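3-dehydroquinate dehydratase (Thermus thermophilus, PDB 2UYG) catalyses the trans-dehydration of 3-dehydroquinate to 3-dehydroshikimate, probably through an enolate intermediate, the third step of the shikimate pathway to chorismate. Local coordinates at residues Val45-Asn50 and Ile56-Gln61. Sequence-based numbering, arbitrary orientation.
Sequences VFRQTN and IEWVQQ
The side-chain nitrogen NE2 of Gln48, a residue whose main chain meets Trp58, has two acceptors: it donates to Gly7 O and, in a weak bond, to Asn50 OD1 (3.4 Å). Its CB points away from the helix, and the long, flexible glutamine carries an N-H donor far enough to link the end of strand 2-6 to the turn after strand 44-48. Gln48 O lies 3.5 Å from Trp58 CH2, near the ring plane and at its edge, where the polarised C-H groups suit an oxygen. The wide, flat indole spans the gap from helix to strand (CA atoms of Arg47 and Trp58 are 9.0 Å apart) and offers both face and edge. Over one face Arg47 CB stands 4.0 Å from the six-membered ring centroid, 17° off the normal, a CH-pi contact. With CG anti to the carbonyl carbon (chi1 -60°), arginine's long aliphatic stem brings CD 4.0 Å from Trp58 CE2, while the guanidinium continues beyond, tilted 45° to the indole. In this flavodoxin-like fold of type II dehydroquinases, strand 44-48, outermost in the chain's parallel sheet, leads through helix 52-61 to strand 69-73 in a beta-alpha-beta crossover. Ile56 and Val59 pack on helix 82-89; the side chains of Glu57 and Gln60 make hydrogen bonds to Asn50 of a second subunit. Thr49 approaches obliquely from the other side of the indole plane, its methyl CG2 3.5 Å from Trp58 CZ3; forked threonine can offer this methyl while OG1 is hydrogen-bonded to Tyr51 N. With an alanine at Trp58, strand and helix would probably lose the aromatic plate between them, and Arg47 CB and the Thr49 methyl their partner.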
loop_
_atom_site.group_PDB
_atom_site.type_symbol
_atom_site.label_atom_id
_atom_site.label_comp_id
_atom_site.label_asym_id
_atom_site.label_seq_id
_atom_site.Cartn_x
_atom_site.Cartn_y
_atom_site.Cartn_z
ATOM N N VAL A 45 -24.482 -13.364 33.401
ATOM C CA VAL A 45 -24.884 -14.451 32.511
ATOM C C VAL A 45 -23.916 -14.503 31.369
ATOM O O VAL A 45 -23.538 -13.460 30.751
ATOM C CB VAL A 45 -26.327 -14.223 32.001
ATOM C CG1 VAL A 45 -26.473 -12.849 31.733
ATOM C CG2 VAL A 45 -26.675 -14.987 30.764
ATOM N N PHE A 46 -23.583 -15.718 31.040
ATOM C CA PHE A 46 -22.443 -16.024 30.210
ATOM C C PHE A 46 -22.920 -16.886 29.066
ATOM O O PHE A 46 -23.508 -17.896 29.309
ATOM C CB PHE A 46 -21.443 -16.847 31.069
ATOM C CG PHE A 46 -20.072 -17.056 30.425
ATOM C CD1 PHE A 46 -19.018 -16.298 30.796
ATOM C CD2 PHE A 46 -19.864 -18.089 29.522
ATOM C CE1 PHE A 46 -17.786 -16.489 30.262
ATOM C CE2 PHE A 46 -18.622 -18.293 28.951
ATOM C CZ PHE A 46 -17.577 -17.493 29.326
ATOM N N ARG A 47 -22.603 -16.519 27.830
ATOM C CA ARG A 47 -23.041 -17.247 26.653
ATOM C C ARG A 47 -21.880 -17.250 25.561
ATOM O O ARG A 47 -20.963 -16.328 25.509
ATOM C CB ARG A 47 -24.296 -16.634 26.100
ATOM C CG ARG A 47 -25.522 -16.589 27.008
ATOM C CD ARG A 47 -26.759 -15.774 26.527
ATOM N NE ARG A 47 -27.977 -16.030 27.365
ATOM C CZ ARG A 47 -28.116 -16.923 28.488
ATOM N NH1 ARG A 47 -27.122 -17.619 29.078
ATOM N NH2 ARG A 47 -29.274 -17.105 29.079
ATOM N N GLN A 48 -21.874 -18.306 24.763
ATOM C CA GLN A 48 -20.956 -18.507 23.684
ATOM C C GLN A 48 -21.685 -19.119 22.475
ATOM O O GLN A 48 -22.594 -19.936 22.678
ATOM C CB GLN A 48 -19.875 -19.491 24.116
ATOM C CG GLN A 48 -18.686 -19.578 23.063
ATOM C CD GLN A 48 -18.796 -20.680 22.000
ATOM O OE1 GLN A 48 -19.499 -21.639 22.162
ATOM N NE2 GLN A 48 -18.152 -20.470 20.857
ATOM N N THR A 49 -21.260 -18.733 21.244
ATOM C CA THR A 49 -21.682 -19.348 19.972
ATOM C C THR A 49 -20.572 -19.274 18.864
ATOM O O THR A 49 -19.701 -18.421 18.829
ATOM C CB THR A 49 -22.930 -18.596 19.497
ATOM O OG1 THR A 49 -23.216 -18.956 18.192
ATOM C CG2 THR A 49 -22.606 -17.047 19.288
ATOM N N ASN A 50 -20.691 -20.125 17.886
ATOM C CA ASN A 50 -19.816 -20.088 16.748
ATOM C C ASN A 50 -20.445 -19.291 15.560
ATOM O O ASN A 50 -19.786 -19.184 14.534
ATOM C CB ASN A 50 -19.535 -21.499 16.302
ATOM C CG ASN A 50 -18.661 -22.286 17.302
ATOM O OD1 ASN A 50 -17.611 -21.811 17.740
ATOM N ND2 ASN A 50 -19.112 -23.503 17.661
ATOM N N ILE A 56 -24.699 -11.391 17.146
ATOM C CA ILE A 56 -25.374 -10.181 16.793
ATOM C C ILE A 56 -26.689 -10.069 17.572
ATOM O O ILE A 56 -26.909 -9.060 18.253
ATOM C CB ILE A 56 -25.618 -10.169 15.293
ATOM C CG1 ILE A 56 -24.305 -9.830 14.562
ATOM C CG2 ILE A 56 -26.738 -9.129 14.912
ATOM C CD1 ILE A 56 -24.387 -10.080 13.038
ATOM N N GLU A 57 -27.545 -11.097 17.471
ATOM C CA GLU A 57 -28.862 -11.060 18.064
ATOM C C GLU A 57 -28.743 -10.867 19.569
ATOM O O GLU A 57 -29.407 -10.008 20.087
ATOM C CB GLU A 57 -29.711 -12.278 17.679
ATOM C CG GLU A 57 -30.136 -12.121 16.252
ATOM C CD GLU A 57 -31.080 -13.144 15.684
ATOM O OE1 GLU A 57 -31.094 -14.294 16.116
ATOM O OE2 GLU A 57 -31.756 -12.759 14.705
ATOM N N TRP A 58 -27.843 -11.590 20.231
ATOM C CA TRP A 58 -27.642 -11.401 21.661
ATOM C C TRP A 58 -27.157 -9.984 22.000
ATOM O O TRP A 58 -27.582 -9.378 23.027
ATOM C CB TRP A 58 -26.643 -12.399 22.167
ATOM C CG TRP A 58 -27.090 -13.798 22.262
ATOM C CD1 TRP A 58 -28.417 -14.255 22.524
ATOM C CD2 TRP A 58 -26.254 -14.963 22.349
ATOM N NE1 TRP A 58 -28.406 -15.620 22.666
ATOM C CE2 TRP A 58 -27.110 -16.088 22.573
ATOM C CE3 TRP A 58 -24.837 -15.193 22.170
ATOM C CZ2 TRP A 58 -26.629 -17.436 22.556
ATOM C CZ3 TRP A 58 -24.344 -16.486 22.215
ATOM C CH2 TRP A 58 -25.222 -17.612 22.448
ATOM N N VAL A 59 -26.262 -9.390 21.221
ATOM C CA VAL A 59 -25.960 -8.029 21.607
ATOM C C VAL A 59 -27.179 -7.174 21.392
ATOM O O VAL A 59 -27.538 -6.381 22.283
ATOM C CB VAL A 59 -24.551 -7.383 21.126
ATOM C CG1 VAL A 59 -23.472 -8.370 20.837
ATOM C CG2 VAL A 59 -24.745 -6.314 20.180
ATOM N N GLN A 60 -27.912 -7.425 20.302
ATOM C CA GLN A 60 -29.044 -6.543 19.953
ATOM C C GLN A 60 -30.132 -6.544 21.028
ATOM O O GLN A 60 -30.653 -5.447 21.421
ATOM C CB GLN A 60 -29.684 -6.948 18.615
ATOM C CG GLN A 60 -28.979 -6.583 17.346
ATOM C CD GLN A 60 -29.649 -7.227 16.099
ATOM O OE1 GLN A 60 -30.589 -8.001 16.208
ATOM N NE2 GLN A 60 -29.145 -6.928 14.963
ATOM N N GLN A 61 -30.506 -7.735 21.480
ATOM C CA GLN A 61 -31.729 -7.925 22.329
ATOM C C GLN A 61 -31.278 -7.696 23.821
ATOM O O GLN A 61 -32.103 -7.604 24.679
ATOM C CB GLN A 61 -32.338 -9.386 22.096
ATOM C CG GLN A 61 -33.983 -9.742 22.096
ATOM C CD GLN A 61 -34.655 -9.752 20.607
ATOM O OE1 GLN A 61 -34.826 -8.687 19.977
ATOM N NE2 GLN A 61 -34.968 -10.950 20.074
#